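Local structure of leucine aminopeptidase 1 (Caenorhabditis elegans, 2HC9) at the interface of chains A and B and the interface of chains A and C. The protein is a zinc-dependent M17 aminopeptidase that releases N-terminal amino acids, preferably leucine, from peptides and probably acts as a digestive enzyme. Residues are numbered along the deposited sequence; one frame, centred on the assembly and turned at random. Chains: chain A/B/C, Leucine aminopeptidase 1.

Contact 1: the interface of chains A and B. Residues chain A 81-82, 85, 89, 374-375, 399; chain B 408-409.
The carboxylate of B:Asp408 enters a polar cradle made by A:Ser82 and A:Asn85. OD2 of B:Asp408 accepts two N-H groups from opposite faces of the carboxylate plane: the backbone N of A:Ser82 at 2.8 Å and the side-chain amide ND2 of A:Asn85 at 2.9 Å. The second bond is nearly straight, 170° at H, and OD2 lies in the plane of the amide, which stands almost upright on the carboxylate. The other oxygen of B:Asp408, OD1, takes the hydroxyl OG of A:Ser82 at 2.6 Å, on the syn side but well tilted out of the carboxylate plane. Aspartate suits the place because its short stem presents two acceptors to the donors of chain A; an asparagine here would probably leave one of these donors facing an N-H group and weaken the grip. Beside it, CG of B:Leu409 lies 3.6 Å from the amide CG of A:Asn85. Its methyl CD2 meets CD2 of A:Leu374 at 3.7 Å. Behind this first shell, chi1 of 54° sets CG of B:Asp408 between its backbone N and carbonyl carbon, bringing OD1 to the backbone N of B:Leu409. The donors across the interface belong to a chain A loop after strand 72-77, and the acceptor to the short helix 407-410 of chain B.

Contact 2: the interface of chains A and B. Residues chain A 404, 409-410, 432; chain B 84, 371, 375, 401.
In A:Leu404, CG stands anti to the carbonyl carbon (chi1 -75°) and CD1 is carried outward toward B:His375, whose chi1 of -70° and chi2 of 67° turn the imidazole face to meet it. CD1 of A:Leu404 sits over the middle of the B:His375 ring, 3.5 Å from its centroid, in a CH-pi contact, the leucine descending on the ring from the facing subunit. The other methyl of A:Leu404, CD2, packs against CB of B:Ala401 at 3.9 Å. Leucine fits because its fork lets one branch cover the ring and the other fill the flank. At the ring's rim, CD1 of A:Leu409 approaches CE1 of B:His375 at 3.8 Å, and A:Phe410 is a looser neighbour. The imidazole is kept from turning by its own chain: NE2 of B:His375 bonds to the carbonyl O of B:Gly84 at 2.8 Å, with that oxygen in the ring plane. The hydroxyl OG of B:Ser371, above the carbonyl plane, bonds to the backbone O of B:His375 at 2.7 Å, which probably helps hold its backbone in place. With an alanine at B:His375, A:Leu404 would probably lose its flat support and the carbonyl of B:Gly84 this donor. A:Leu404 lies in the loop before helix 407-410; B:His375 immediately precedes strand 376-380, beside the end of helix 367-371.

Contact 3: the interface of chains A and C. Residues chain A 181-182, 228, 256, 306, 308; chain C 311, 315.
C:Lys315 runs across one face of the A:Tyr256 ring and ends on the carboxylate of A:Glu306. The lysine and tyrosine side chains run antiparallel, the aliphatic stem lying on the aromatic face; CD of C:Lys315 is 3.6 Å from the centroid of the A:Tyr256 ring, nearer the rim than the middle. Bends at chi3 (-100°) and chi4 (-94°) then swing the ammonium away from the ring toward the acid. There NZ of C:Lys315 forms a salt bridge with OE2 of A:Glu306 at 2.6 Å, arriving on the syn side and 15° out of the carboxylate plane. The anti lone pair of the same A:Glu306 oxygen, OE2, takes ND2 of A:Asn308 at 2.9 Å, which helps fix the rotation of the acid. Lysine suits this place, its long apolar stem serving the ring and its cationic end the glutamate. Two waters extend the link: one joins NZ to OE1 of A:Glu306 and O of A:Ala181, the other joins NZ to ND2 of A:Asn308 and O of C:Pro311. Alongside, CB of A:Pro228 rests 3.3 Å from the carbonyl O of C:Pro311. A:Glu306 lies near the end of strand 297-307 and A:Tyr256 begins strand 256-257, whereas C:Pro311 and C:Lys315 belong to the loop ahead of strand 319-321.

Contact 4: the interface of chains A and C. Residues chain A 136-138; chain C 321, 325-327, 420.
This is a largely polar contact between copies of one protein, in which the loop A:Met136 to A:Thr138 docks on chain C; in the deposited hexamer it helps hold subunits A and C together, without exact two-fold symmetry. A:Thr138 stands roughly perpendicular to C:Asp420 and grips both carboxylate oxygens. Its backbone N bonds to OD1 of C:Asp420 at 2.8 Å, close to straight, while the hydroxyl OG1 of A:Thr138 bonds to OD2 of C:Asp420 at 2.5 Å. Both donors come on the syn side, slightly out of the carboxylate plane (18° and 19°), so the carboxylate works as a two-pronged acceptor. Threonine suits the spot because chi1 of 59° brings OG1 round to the same partner as its own N-H, leaving the methyl CG2 of A:Thr138 to pack on CG2 of C:Thr327 at 3.8 Å. C:Thr327 in turn gives its hydroxyl OG1 to the backbone O of A:Met136 at 2.7 Å, from above the carbonyl plane. The two chain C residues brace each other: the backbone N of C:Thr327 bonds to OD2 of C:Asp420 at 2.9 Å, and the backbone N of C:Asp420 bonds to OG1 of C:Thr327 at 3.0 Å. A water links OG1 of A:Thr138 to the ammonium NZ of C:Lys326. The ammonium of A:Lys137 stays outside bonding range of the acid but would probably add a mild electrostatic pull. A:Met136 to A:Thr138 lie in the loop before strand 145-151; C:Thr327 opens strand 327-329, and C:Asp420 directly precedes strand 421-422.

Contact 1: the interface of chains A and B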
loop_
_atom_site.group_PDB
_atom_site.type_symbol
_atom_site.label_atom_id
_atom_site.label_comp_id
_atom_site.label_asym_id
_atom_site.label_seq_id
_atom_site.Cartn_x
_atom_site.Cartn_y
_atom_site.Cartn_z
ATOM N N SER A 81 34.032 20.898 14.184
ATOM C CA SER A 81 32.804 20.146 14.435
ATOM C C SER A 81 31.668 21.088 14.801
ATOM O O SER A 81 31.893 22.157 15.383
ATOM C CB SER A 81 32.986 19.092 15.553
ATOM O OG SER A 81 33.365 19.739 16.745
ATOM N N SER A 82 30.452 20.670 14.480
ATOM C CA SER A 82 29.259 21.432 14.855
ATOM C C SER A 82 28.896 21.165 16.306
ATOM O O SER A 82 29.298 20.152 16.927
ATOM C CB SER A 82 28.066 20.997 13.988
ATOM O OG SER A 82 27.712 19.652 14.327
ATOM N N ASN A 85 27.443 17.732 17.097
ATOM C CA ASN A 85 28.374 16.622 16.886
ATOM C C ASN A 85 29.214 16.422 18.155
ATOM O O ASN A 85 29.075 17.165 19.115
ATOM C CB ASN A 85 29.269 16.970 15.694
ATOM C CG ASN A 85 30.015 15.756 15.111
ATOM O OD1 ASN A 85 29.974 14.633 15.651
ATOM N ND2 ASN A 85 30.717 15.997 14.006
ATOM N N ASN A 89 35.022 14.081 16.705
ATOM C CA ASN A 89 34.787 13.611 15.309
ATOM C C ASN A 89 35.065 12.102 15.145
ATOM O O ASN A 89 35.507 11.641 14.092
ATOM C CB ASN A 89 35.628 14.411 14.303
ATOM C CG ASN A 89 35.069 15.794 14.041
ATOM O OD1 ASN A 89 35.808 16.780 14.023
ATOM N ND2 ASN A 89 33.762 15.878 13.864
ATOM N N LEU A 374 22.807 8.663 14.447
ATOM C CA LEU A 374 24.054 8.672 15.221
ATOM C C LEU A 374 23.829 8.959 16.707
ATOM O O LEU A 374 24.678 8.637 17.536
ATOM C CB LEU A 374 25.016 9.727 14.652
ATOM C CG LEU A 374 25.876 9.336 13.456
ATOM C CD1 LEU A 374 25.049 9.009 12.236
ATOM C CD2 LEU A 374 26.856 10.459 13.159
ATOM N N HIS A 375 22.686 9.568 17.043
ATOM C CA HIS A 375 22.413 9.989 18.426
ATOM C C HIS A 375 21.354 9.079 19.056
ATOM O O HIS A 375 20.244 8.911 18.499
ATOM C CB HIS A 375 21.840 11.425 18.460
ATOM C CG HIS A 375 22.829 12.495 18.108
ATOM N ND1 HIS A 375 23.362 12.636 16.845
ATOM C CD2 HIS A 375 23.371 13.487 18.862
ATOM C CE1 HIS A 375 24.156 13.690 16.822
ATOM N NE2 HIS A 375 24.182 14.222 18.035
ATOM N N LEU A 399 26.915 9.236 20.794
ATOM C CA LEU A 399 26.166 10.509 20.890
ATOM C C LEU A 399 24.785 10.334 21.479
ATOM O O LEU A 399 24.153 9.281 21.306
ATOM C CB LEU A 399 26.065 11.165 19.513
ATOM C CG LEU A 399 27.414 11.651 18.955
ATOM C CD1 LEU A 399 27.273 12.102 17.501
ATOM C CD2 LEU A 399 27.889 12.825 19.806
ATOM N N ASP B 408 27.602 19.331 9.697
ATOM C CA ASP B 408 28.676 18.363 9.375
ATOM C C ASP B 408 28.205 16.910 9.322
ATOM O O ASP B 408 28.617 16.145 8.441
ATOM C CB ASP B 408 29.897 18.525 10.298
ATOM C CG ASP B 408 29.545 18.471 11.796
ATOM O OD1 ASP B 408 28.354 18.345 12.178
ATOM O OD2 ASP B 408 30.493 18.569 12.610
ATOM N N LEU B 409 27.330 16.524 10.240
ATOM C CA LEU B 409 26.851 15.130 10.277
ATOM C C LEU B 409 25.733 14.862 9.272
ATOM O O LEU B 409 25.639 13.755 8.754
ATOM C CB LEU B 409 26.349 14.759 11.674
ATOM C CG LEU B 409 27.406 14.700 12.788
ATOM C CD1 LEU B 409 26.675 14.290 14.092
ATOM C CD2 LEU B 409 28.525 13.692 12.426
#

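Contact 2: the interface of chains A and B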
loop_
_atom_site.group_PDB
_atom_site.type_symbol
_atom_site.label_atom_id
_atom_site.label_comp_id
_atom_site.label_asym_id
_atom_site.label_seq_id
_atom_site.Cartn_x
_atom_site.Cartn_y
_atom_site.Cartn_z
ATOM N N LEU A 404 11.859 15.344 24.660
ATOM C CA LEU A 404 10.973 16.047 25.602
ATOM C C LEU A 404 10.473 15.123 26.690
ATOM O O LEU A 404 10.063 13.973 26.417
ATOM C CB LEU A 404 9.734 16.614 24.886
ATOM C CG LEU A 404 9.895 17.865 24.027
ATOM C CD1 LEU A 404 8.606 18.083 23.192
ATOM C CD2 LEU A 404 10.207 19.069 24.920
ATOM N N LEU A 409 1.573 16.185 29.333
ATOM C CA LEU A 409 1.086 16.486 27.974
ATOM C C LEU A 409 0.858 15.230 27.136
ATOM O O LEU A 409 -0.037 15.218 26.298
ATOM C CB LEU A 409 2.065 17.397 27.230
ATOM C CG LEU A 409 2.219 18.826 27.774
ATOM C CD1 LEU A 409 3.235 19.557 26.859
ATOM C CD2 LEU A 409 0.852 19.552 27.794
ATOM N N PHE A 410 1.675 14.197 27.341
ATOM C CA PHE A 410 1.754 13.099 26.371
ATOM C C PHE A 410 1.219 11.752 26.855
ATOM O O PHE A 410 0.902 10.894 26.045
ATOM C CB PHE A 410 3.197 12.909 25.868
ATOM C CG PHE A 410 3.828 14.148 25.268
ATOM C CD1 PHE A 410 3.065 15.089 24.559
ATOM C CD2 PHE A 410 5.213 14.324 25.352
ATOM C CE1 PHE A 410 3.657 16.219 23.980
ATOM C CE2 PHE A 410 5.848 15.452 24.765
ATOM C CZ PHE A 410 5.063 16.405 24.069
ATOM N N PRO A 432 5.922 13.002 20.653
ATOM C CA PRO A 432 6.789 12.246 19.713
ATOM C C PRO A 432 6.606 10.745 20.050
ATOM O O PRO A 432 6.619 10.398 21.228
ATOM C CB PRO A 432 8.217 12.688 20.106
ATOM C CG PRO A 432 8.070 13.870 21.030
ATOM C CD PRO A 432 6.673 13.890 21.571
ATOM N N GLY B 84 8.963 19.623 30.502
ATOM C CA GLY B 84 8.796 19.830 29.041
ATOM C C GLY B 84 7.578 20.680 28.665
ATOM O O GLY B 84 7.473 21.169 27.524
ATOM N N SER B 371 9.102 16.600 17.855
ATOM C CA SER B 371 8.697 17.459 18.973
ATOM C C SER B 371 7.226 17.315 19.354
ATOM O O SER B 371 6.753 18.008 20.255
ATOM C CB SER B 371 9.027 18.933 18.666
ATOM O OG SER B 371 8.268 19.436 17.570
ATOM N N HIS B 375 4.676 21.396 20.420
ATOM C CA HIS B 375 5.958 22.119 20.419
ATOM C C HIS B 375 6.428 22.360 18.981
ATOM O O HIS B 375 6.544 21.405 18.178
ATOM C CB HIS B 375 7.060 21.280 21.109
ATOM C CG HIS B 375 6.898 21.146 22.593
ATOM N ND1 HIS B 375 5.866 20.440 23.173
ATOM C CD2 HIS B 375 7.654 21.623 23.616
ATOM C CE1 HIS B 375 6.013 20.452 24.484
ATOM N NE2 HIS B 375 7.089 21.166 24.780
ATOM N N ALA B 401 10.625 23.168 21.177
ATOM C CA ALA B 401 11.582 22.132 21.564
ATOM C C ALA B 401 12.773 22.207 20.613
ATOM O O ALA B 401 12.638 22.626 19.440
ATOM C CB ALA B 401 10.909 20.711 21.478
#

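Contact 3: the interface of chains A and C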
loop_
_atom_site.group_PDB
_atom_site.type_symbol
_atom_site.label_atom_id
_atom_site.label_comp_id
_atom_site.label_asym_id
_atom_site.label_seq_id
_atom_site.Cartn_x
_atom_site.Cartn_y
_atom_site.Cartn_z
ATOM N N ALA A 181 19.621 -14.973 15.643
ATOM C CA ALA A 181 18.896 -15.437 16.821
ATOM C C ALA A 181 18.665 -16.945 16.883
ATOM O O ALA A 181 18.296 -17.459 17.950
ATOM C CB ALA A 181 17.559 -14.709 16.929
ATOM N N ASN A 182 18.837 -17.662 15.764
ATOM C CA ASN A 182 18.841 -19.135 15.852
ATOM C C ASN A 182 20.029 -19.669 16.655
ATOM O O ASN A 182 20.032 -20.806 17.137
ATOM C CB ASN A 182 18.704 -19.826 14.491
ATOM C CG ASN A 182 19.842 -19.513 13.561
ATOM O OD1 ASN A 182 20.360 -18.389 13.552
ATOM N ND2 ASN A 182 20.235 -20.494 12.754
ATOM N N PRO A 228 10.640 -19.712 21.117
ATOM C CA PRO A 228 11.062 -21.106 21.066
ATOM C C PRO A 228 11.849 -21.535 22.307
ATOM O O PRO A 228 11.927 -22.726 22.597
ATOM C CB PRO A 228 11.943 -21.157 19.808
ATOM C CG PRO A 228 12.509 -19.804 19.679
ATOM C CD PRO A 228 11.384 -18.876 20.161
ATOM N N TYR A 256 14.989 -11.830 19.291
ATOM C CA TYR A 256 14.434 -11.625 17.956
ATOM C C TYR A 256 13.058 -11.057 18.094
ATOM O O TYR A 256 12.296 -11.492 18.951
ATOM C CB TYR A 256 14.325 -12.956 17.182
ATOM C CG TYR A 256 14.165 -12.700 15.714
ATOM C CD1 TYR A 256 15.287 -12.485 14.903
ATOM C CD2 TYR A 256 12.893 -12.615 15.138
ATOM C CE1 TYR A 256 15.148 -12.227 13.534
ATOM C CE2 TYR A 256 12.736 -12.376 13.789
ATOM C CZ TYR A 256 13.847 -12.180 13.001
ATOM O OH TYR A 256 13.642 -11.943 11.687
ATOM N N GLU A 306 12.069 -13.725 23.434
ATOM C CA GLU A 306 11.875 -13.706 21.988
ATOM C C GLU A 306 10.396 -13.459 21.705
ATOM O O GLU A 306 9.541 -14.098 22.315
ATOM C CB GLU A 306 12.365 -15.011 21.344
ATOM C CG GLU A 306 12.132 -15.000 19.792
ATOM C CD GLU A 306 12.860 -16.107 19.030
ATOM O OE1 GLU A 306 13.942 -16.546 19.481
ATOM O OE2 GLU A 306 12.346 -16.528 17.963
ATOM N N ASN A 308 7.541 -13.886 19.332
ATOM C CA ASN A 308 7.239 -14.751 18.191
ATOM C C ASN A 308 5.743 -15.062 18.134
ATOM O O ASN A 308 4.945 -14.474 18.862
ATOM C CB ASN A 308 8.115 -16.037 18.201
ATOM C CG ASN A 308 8.501 -16.505 16.776
ATOM O OD1 ASN A 308 7.632 -16.707 15.920
ATOM N ND2 ASN A 308 9.802 -16.707 16.532
ATOM N N PRO C 311 6.964 -20.656 16.375
ATOM C CA PRO C 311 8.171 -20.135 17.026
ATOM C C PRO C 311 9.475 -20.864 16.671
ATOM O O PRO C 311 10.544 -20.316 16.906
ATOM C CB PRO C 311 7.870 -20.316 18.522
ATOM C CG PRO C 311 6.339 -20.309 18.589
ATOM C CD PRO C 311 5.950 -21.092 17.366
ATOM N N LYS C 315 13.516 -17.611 10.518
ATOM C CA LYS C 315 13.290 -16.178 10.734
ATOM C C LYS C 315 14.342 -15.458 9.871
ATOM O O LYS C 315 15.467 -15.922 9.808
ATOM C CB LYS C 315 13.664 -15.788 12.180
ATOM C CG LYS C 315 12.953 -16.451 13.310
ATOM C CD LYS C 315 13.468 -15.966 14.642
ATOM C CE LYS C 315 14.446 -16.939 15.263
ATOM N NZ LYS C 315 13.778 -17.867 16.193
HETATM O O HOH W 1 15.604 -18.169 18.225
HETATM O O HOH W 2 11.006 -18.575 14.724
#

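Contact 4: the interface of chains A and C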
loop_
_atom_site.group_PDB
_atom_site.type_symbol
_atom_site.label_atom_id
_atom_site.label_comp_id
_atom_site.label_asym_id
_atom_site.label_seq_id
_atom_site.Cartn_x
_atom_site.Cartn_y
_atom_site.Cartn_z
ATOM N N MET A 136 30.202 -16.330 10.065
ATOM C CA MET A 136 30.028 -17.738 9.769
ATOM C C MET A 136 30.423 -18.095 8.352
ATOM O O MET A 136 29.973 -19.119 7.805
ATOM C CB MET A 136 28.588 -18.148 10.078
ATOM C CG MET A 136 28.412 -18.313 11.575
ATOM S SD MET A 136 26.688 -18.609 11.987
ATOM C CE MET A 136 26.510 -20.318 11.462
ATOM N N LYS A 137 31.281 -17.268 7.760
ATOM C CA LYS A 137 31.870 -17.646 6.487
ATOM C C LYS A 137 32.709 -18.936 6.637
ATOM O O LYS A 137 33.341 -19.148 7.678
ATOM C CB LYS A 137 32.676 -16.480 5.907
ATOM C CG LYS A 137 31.739 -15.479 5.181
ATOM C CD LYS A 137 32.462 -14.291 4.613
ATOM C CE LYS A 137 31.457 -13.294 4.039
ATOM N NZ LYS A 137 30.747 -13.774 2.788
ATOM N N THR A 138 32.694 -19.795 5.619
ATOM C CA THR A 138 33.339 -21.115 5.740
ATOM C C THR A 138 34.693 -21.150 5.059
ATOM O O THR A 138 35.355 -22.194 5.030
ATOM C CB THR A 138 32.467 -22.270 5.201
ATOM O OG1 THR A 138 32.153 -22.058 3.811
ATOM C CG2 THR A 138 31.173 -22.403 6.031
ATOM N N LYS C 321 23.628 -24.094 7.957
ATOM C CA LYS C 321 24.649 -24.796 7.172
ATOM C C LYS C 321 23.944 -25.806 6.265
ATOM O O LYS C 321 23.150 -26.655 6.729
ATOM C CB LYS C 321 25.666 -25.483 8.096
ATOM C CG LYS C 321 26.816 -26.176 7.330
ATOM C CD LYS C 321 27.970 -26.599 8.263
ATOM C CE LYS C 321 28.917 -25.396 8.447
ATOM N NZ LYS C 321 30.216 -25.690 9.139
ATOM N N GLY C 325 27.952 -27.927 3.115
ATOM C CA GLY C 325 28.874 -27.388 4.113
ATOM C C GLY C 325 28.942 -25.865 4.098
ATOM O O GLY C 325 29.504 -25.276 5.019
ATOM N N LYS C 326 28.398 -25.229 3.053
ATOM C CA LYS C 326 28.398 -23.750 2.964
ATOM C C LYS C 326 27.304 -23.136 3.855
ATOM O O LYS C 326 26.282 -23.780 4.118
ATOM C CB LYS C 326 28.203 -23.279 1.516
ATOM C CG LYS C 326 29.472 -23.540 0.679
ATOM C CD LYS C 326 29.242 -23.243 -0.788
ATOM C CE LYS C 326 30.532 -23.506 -1.583
ATOM N NZ LYS C 326 31.706 -22.709 -1.065
ATOM N N THR C 327 27.515 -21.903 4.310
ATOM C CA THR C 327 26.493 -21.251 5.145
ATOM C C THR C 327 25.613 -20.299 4.323
ATOM O O THR C 327 26.085 -19.645 3.392
ATOM C CB THR C 327 27.105 -20.492 6.333
ATOM O OG1 THR C 327 28.150 -19.615 5.847
ATOM C CG2 THR C 327 27.712 -21.509 7.378
ATOM N N ASP C 420 28.303 -17.323 3.933
ATOM C CA ASP C 420 28.848 -17.490 2.597
ATOM C C ASP C 420 27.982 -16.804 1.545
ATOM O O ASP C 420 28.489 -16.340 0.533
ATOM C CB ASP C 420 28.991 -18.977 2.268
ATOM C CG ASP C 420 30.087 -19.641 3.073
ATOM O OD1 ASP C 420 31.060 -18.951 3.471
ATOM O OD2 ASP C 420 29.985 -20.868 3.284
HETATM O O HOH W 3 33.300 -22.267 1.549
#

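Contacts 1 and 2 are parts of one two-fold interface between chains A and B, their C-alpha centres about 23 Å apart. Residues 375 and 409 occur in both with the chains exchanged, so helix 407-410 of each subunit serves its partner. Contacts 3 and 4 join chains A and C, about 21 Å apart; contact 3 uses the chain C loop before strand 319-321, contact 4 that strand, strand 327-329 and C:Asp420. The two pairs are separated by 35 to 48 Å between centres, so chain A holds its neighbours through distinct surfaces, consistent with the deposited hexamer. Contact 3 lies about 11 Å from A:Lys264, suggesting that subunit packing may support the active-site surroundings.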